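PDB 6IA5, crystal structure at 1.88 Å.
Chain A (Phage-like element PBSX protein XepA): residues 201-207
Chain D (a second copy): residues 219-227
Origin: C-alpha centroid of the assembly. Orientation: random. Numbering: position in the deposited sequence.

Chain A, residues 201-207: LLVEVYG
Chain D (219-227) KSVSGQKLP

L201(A) to Y206(A) run as an extended strand, with phi/psi from -140/132 at L201(A) through -104/136 at E204(A) to -161/150 at Y206(A). Its side chains alternate: the CA-to-CB bonds of L202(A), E204(A) and Y206(A) point toward chain D, those of V203(A) and V205(A) away. Chain D meets this face mainly with a loop. S220(D) has phi/psi -108/-140, V221(D) and S222(D) follow at -71/-35 and -73/-26, G223(D) adopts 89/-8, and Q224(D) returns to extended angles (-76/143) before the strand containing L226(D) and P227(D). A weak backbone hydrogen bond, G223(D) N to S220(D) O at 3.5 Å, spans the turn. The positive phi of G223(D) would jam a CB against the preceding carbonyl oxygen. The nearest CA pair is E204(A) CA and S220(D) CA, 6.7 Å apart; no backbone-to-backbone hydrogen bond links the two stretches; the direct hydrogen bonds run from the backbone N and side-chain OG of S222(D) to the E204(A) carboxylate. The contact buries 342 Å² in total.

The direct hydrogen bonds converge on the carboxylate of E204(A), extended by chi1 -162° (t) and chi2 -173° (t), with chi3 -18°. S222(D) grips both oxygens: its N donates to OE1 of E204(A) at 2.9 Å with an N-H...O angle of 163°, and its OG (chi1 82°, p) donates to OE2 of E204(A) at a short 2.5 Å. The same OG accepts from Q224(D) N at 3.0 Å and 164°, tying the bidentate contact into the loop's own fold. V221(D) N lies 3.3 Å from E204(A) OE1, but its poor angle excludes a hydrogen bond.

One water extends this network. It donates to E204(A) OE1 at 2.7 Å and to Q224(D) O at 2.6 Å, and accepts from S220(D) N at 2.8 Å and, weakly, from G223(D) N at 3.2 Å. It thus couples the carboxylate to backbone groups on both sides of S222(D).

The aromatic contact also uses S222(D). Y206(A), with chi1 61° (p) and chi2 -81°, presents a ring face to S222(D) CB, which sits 3.4 Å from the ring centroid and 7° off the normal, a CH-pi arrangement; the closest atom pair is Y206(A) CZ to S222(D) CB, 3.5 Å.

Two leucine methyls add van der Waals contacts to polar side chains. L226(D) (chi1 -62°, m; chi2 149°, between wells) brings CD1 to 3.8 Å from E204(A) CD, while L202(A) (chi1 -176°, t; chi2 69°, p) places CD2 4.1 Å from S220(D) OG.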

ATOM      1  N   LEU A 201     -10.914   8.566  31.784  1.00 30.54           N
ATOM      2  CA  LEU A 201      -9.895   8.217  32.758  1.00 30.23           C
ATOM      3  C   LEU A 201     -10.556   7.511  33.932  1.00 29.61           C
ATOM      4  O   LEU A 201     -11.568   7.975  34.444  1.00 34.56           O
ATOM      5  CB  LEU A 201      -9.192   9.510  33.215  1.00 25.12           C
ATOM      6  CG  LEU A 201      -8.240   9.368  34.397  1.00 30.44           C
ATOM      7  CD1 LEU A 201      -6.972   8.606  34.027  1.00 28.32           C
ATOM      8  CD2 LEU A 201      -7.903  10.739  34.979  1.00 27.29           C
ATOM      9  N   LEU A 202      -9.972   6.377  34.335  1.00 32.08           N
ATOM     10  CA  LEU A 202     -10.374   5.697  35.553  1.00 34.74           C
ATOM     11  C   LEU A 202      -9.228   5.791  36.553  1.00 33.95           C
ATOM     12  O   LEU A 202      -8.098   5.435  36.218  1.00 29.44           O
ATOM     13  CB  LEU A 202     -10.702   4.232  35.242  1.00 33.06           C
ATOM     14  CG  LEU A 202     -11.227   3.447  36.445  1.00 35.70           C
ATOM     15  CD1 LEU A 202     -12.624   3.950  36.846  1.00 35.01           C
ATOM     16  CD2 LEU A 202     -11.290   1.941  36.136  1.00 37.44           C
ATOM     17  N   VAL A 203      -9.525   6.312  37.754  1.00 30.04           N
ATOM     18  CA  VAL A 203      -8.508   6.565  38.769  1.00 32.97           C
ATOM     19  C   VAL A 203      -8.825   5.703  39.981  1.00 32.21           C
ATOM     20  O   VAL A 203      -9.926   5.781  40.521  1.00 35.32           O
ATOM     21  CB  VAL A 203      -8.436   8.047  39.194  1.00 29.14           C
ATOM     22  CG1 VAL A 203      -7.412   8.227  40.311  1.00 30.15           C
ATOM     23  CG2 VAL A 203      -8.119   8.978  38.029  1.00 30.46           C
ATOM     24  N   GLU A 204      -7.830   4.930  40.427  1.00 30.22           N
ATOM     25  CA  GLU A 204      -7.945   4.136  41.635  1.00 29.95           C
ATOM     26  C   GLU A 204      -7.162   4.807  42.766  1.00 31.29           C
ATOM     27  O   GLU A 204      -6.029   5.236  42.564  1.00 29.33           O
ATOM     28  CB  GLU A 204      -7.438   2.710  41.405  1.00 31.18           C
ATOM     29  CG  GLU A 204      -7.941   1.765  42.484  1.00 31.72           C
ATOM     30  CD  GLU A 204      -7.396   0.350  42.481  1.00 37.18           C
ATOM     31  OE1 GLU A 204      -6.841  -0.056  41.411  1.00 37.22           O
ATOM     32  OE2 GLU A 204      -7.548  -0.335  43.552  1.00 34.16           O
ATOM     33  N   VAL A 205      -7.787   4.860  43.955  1.00 31.67           N
ATOM     34  CA  VAL A 205      -7.194   5.411  45.163  1.00 31.53           C
ATOM     35  C   VAL A 205      -7.124   4.272  46.176  1.00 31.21           C
ATOM     36  O   VAL A 205      -8.137   3.643  46.469  1.00 30.62           O
ATOM     37  CB  VAL A 205      -8.034   6.589  45.715  1.00 31.85           C
ATOM     38  CG1 VAL A 205      -7.434   7.170  46.998  1.00 32.21           C
ATOM     39  CG2 VAL A 205      -8.251   7.693  44.683  1.00 29.05           C
ATOM     40  N   TYR A 206      -5.922   3.973  46.688  1.00 31.67           N
ATOM     41  CA  TYR A 206      -5.739   2.807  47.543  1.00 31.56           C
ATOM     42  C   TYR A 206      -4.457   2.952  48.362  1.00 34.00           C
ATOM     43  O   TYR A 206      -3.483   3.570  47.914  1.00 35.02           O
ATOM     44  CB  TYR A 206      -5.706   1.512  46.719  1.00 32.11           C
ATOM     45  CG  TYR A 206      -4.577   1.437  45.717  1.00 32.28           C
ATOM     46  CD1 TYR A 206      -4.671   2.073  44.491  1.00 33.11           C
ATOM     47  CD2 TYR A 206      -3.396   0.746  46.006  1.00 32.20           C
ATOM     48  CE1 TYR A 206      -3.635   2.020  43.565  1.00 36.90           C
ATOM     49  CE2 TYR A 206      -2.349   0.685  45.100  1.00 33.98           C
ATOM     50  CZ  TYR A 206      -2.474   1.317  43.869  1.00 36.82           C
ATOM     51  OH  TYR A 206      -1.463   1.275  42.960  1.00 37.52           O
ATOM     52  N   GLY A 207      -4.472   2.349  49.560  1.00 32.70           N
ATOM     53  CA  GLY A 207      -3.267   2.226  50.359  1.00 34.70           C
ATOM     54  C   GLY A 207      -3.586   2.053  51.840  1.00 35.58           C
ATOM     55  O   GLY A 207      -4.719   1.752  52.199  1.00 32.58           O
TER
ATOM     56  N   LYS D 219     -11.188  -4.800  38.099  1.00 30.68           N
ATOM     57  CA  LYS D 219      -9.867  -4.525  38.648  1.00 34.91           C
ATOM     58  C   LYS D 219      -9.225  -3.447  37.798  1.00 33.84           C
ATOM     59  O   LYS D 219      -9.331  -3.465  36.575  1.00 35.75           O
ATOM     60  CB  LYS D 219      -8.961  -5.760  38.667  1.00 35.93           C
ATOM     61  CG  LYS D 219      -9.373  -6.837  39.657  1.00 35.79           C
ATOM     62  CD  LYS D 219      -8.489  -8.060  39.614  1.00 41.48           C
ATOM     63  CE  LYS D 219      -8.713  -8.965  40.807  1.00 42.45           C
ATOM     64  NZ  LYS D 219      -7.872 -10.182  40.774  1.00 46.99           N
ATOM     65  N   SER D 220      -8.590  -2.498  38.484  1.00 40.52           N
ATOM     66  CA  SER D 220      -7.831  -1.437  37.857  1.00 41.07           C
ATOM     67  C   SER D 220      -6.339  -1.704  38.104  1.00 41.95           C
ATOM     68  O   SER D 220      -5.906  -2.847  38.116  1.00 38.40           O
ATOM     69  CB  SER D 220      -8.293  -0.088  38.390  1.00 41.58           C
ATOM     70  OG  SER D 220      -7.650   0.986  37.679  1.00 43.48           O
ATOM     71  N   VAL D 221      -5.577  -0.645  38.379  1.00 40.90           N
ATOM     72  CA  VAL D 221      -4.127  -0.717  38.435  1.00 42.11           C
ATOM     73  C   VAL D 221      -3.645  -1.499  39.661  1.00 39.88           C
ATOM     74  O   VAL D 221      -2.672  -2.220  39.553  1.00 47.56           O
ATOM     75  CB  VAL D 221      -3.503   0.688  38.343  1.00 43.65           C
ATOM     76  CG1 VAL D 221      -1.980   0.624  38.491  1.00 51.53           C
ATOM     77  CG2 VAL D 221      -3.878   1.357  37.022  1.00 41.11           C
ATOM     78  N   SER D 222      -4.333  -1.405  40.804  1.00 36.23           N
ATOM     79  CA  SER D 222      -3.818  -2.024  42.017  1.00 36.35           C
ATOM     80  C   SER D 222      -3.950  -3.541  41.978  1.00 38.95           C
ATOM     81  O   SER D 222      -3.236  -4.226  42.700  1.00 38.02           O
ATOM     82  CB  SER D 222      -4.477  -1.483  43.259  1.00 37.18           C
ATOM     83  OG  SER D 222      -5.729  -2.118  43.478  1.00 42.30           O
ATOM     84  N   GLY D 223      -4.914  -4.059  41.210  1.00 36.31           N
ATOM     85  CA  GLY D 223      -5.210  -5.479  41.262  1.00 33.41           C
ATOM     86  C   GLY D 223      -6.246  -5.851  42.321  1.00 39.54           C
ATOM     87  O   GLY D 223      -6.664  -6.996  42.364  1.00 44.07           O
ATOM     88  N   GLN D 224      -6.654  -4.908  43.183  1.00 38.50           N
ATOM     89  CA  GLN D 224      -7.764  -5.156  44.103  1.00 37.79           C
ATOM     90  C   GLN D 224      -9.100  -5.078  43.363  1.00 39.67           C
ATOM     91  O   GLN D 224      -9.267  -4.262  42.463  1.00 38.52           O
ATOM     92  CB  GLN D 224      -7.775  -4.135  45.241  1.00 42.83           C
ATOM     93  CG  GLN D 224      -6.551  -4.200  46.141  1.00 47.18           C
ATOM     94  CD  GLN D 224      -6.625  -5.491  46.914  1.00 50.31           C
ATOM     95  OE1 GLN D 224      -5.790  -6.381  46.787  1.00 56.06           O
ATOM     96  NE2 GLN D 224      -7.663  -5.613  47.721  1.00 54.11           N
ATOM     97  N   LYS D 225     -10.047  -5.941  43.753  1.00 38.30           N
ATOM     98  CA  LYS D 225     -11.397  -5.916  43.222  1.00 38.91           C
ATOM     99  C   LYS D 225     -12.127  -4.654  43.685  1.00 35.37           C
ATOM    100  O   LYS D 225     -12.067  -4.299  44.857  1.00 35.36           O
ATOM    101  CB  LYS D 225     -12.149  -7.178  43.637  1.00 37.99           C
ATOM    102  CG  LYS D 225     -11.776  -8.418  42.836  1.00 41.03           C
ATOM    103  CD  LYS D 225     -12.567  -9.653  43.246  1.00 42.70           C
ATOM    104  CE  LYS D 225     -12.237  -9.987  44.694  1.00 44.49           C
ATOM    105  NZ  LYS D 225     -13.318 -10.751  45.344  1.00 52.58           N
ATOM    106  N   LEU D 226     -12.802  -4.004  42.729  1.00 30.70           N
ATOM    107  CA  LEU D 226     -13.602  -2.805  42.951  1.00 31.56           C
ATOM    108  C   LEU D 226     -15.025  -3.091  42.484  1.00 33.05           C
ATOM    109  O   LEU D 226     -15.223  -3.631  41.393  1.00 33.83           O
ATOM    110  CB  LEU D 226     -13.019  -1.669  42.118  1.00 28.29           C
ATOM    111  CG  LEU D 226     -11.583  -1.271  42.487  1.00 35.00           C
ATOM    112  CD1 LEU D 226     -10.825  -0.755  41.255  1.00 28.77           C
ATOM    113  CD2 LEU D 226     -11.561  -0.263  43.638  1.00 34.65           C
ATOM    114  N   PRO D 227     -16.059  -2.726  43.276  1.00 33.31           N
ATOM    115  CA  PRO D 227     -17.448  -2.956  42.877  1.00 33.41           C
ATOM    116  C   PRO D 227     -17.798  -2.069  41.689  1.00 34.77           C
ATOM    117  O   PRO D 227     -17.411  -0.901  41.644  1.00 34.36           O
ATOM    118  CB  PRO D 227     -18.298  -2.570  44.086  1.00 32.70           C
ATOM    119  CG  PRO D 227     -17.287  -2.365  45.209  1.00 40.03           C
ATOM    120  CD  PRO D 227     -15.951  -2.042  44.569  1.00 34.34           C
TER
HETATM  121  O   HOH W   1      -7.739  -2.615  41.138  1.00 31.84           O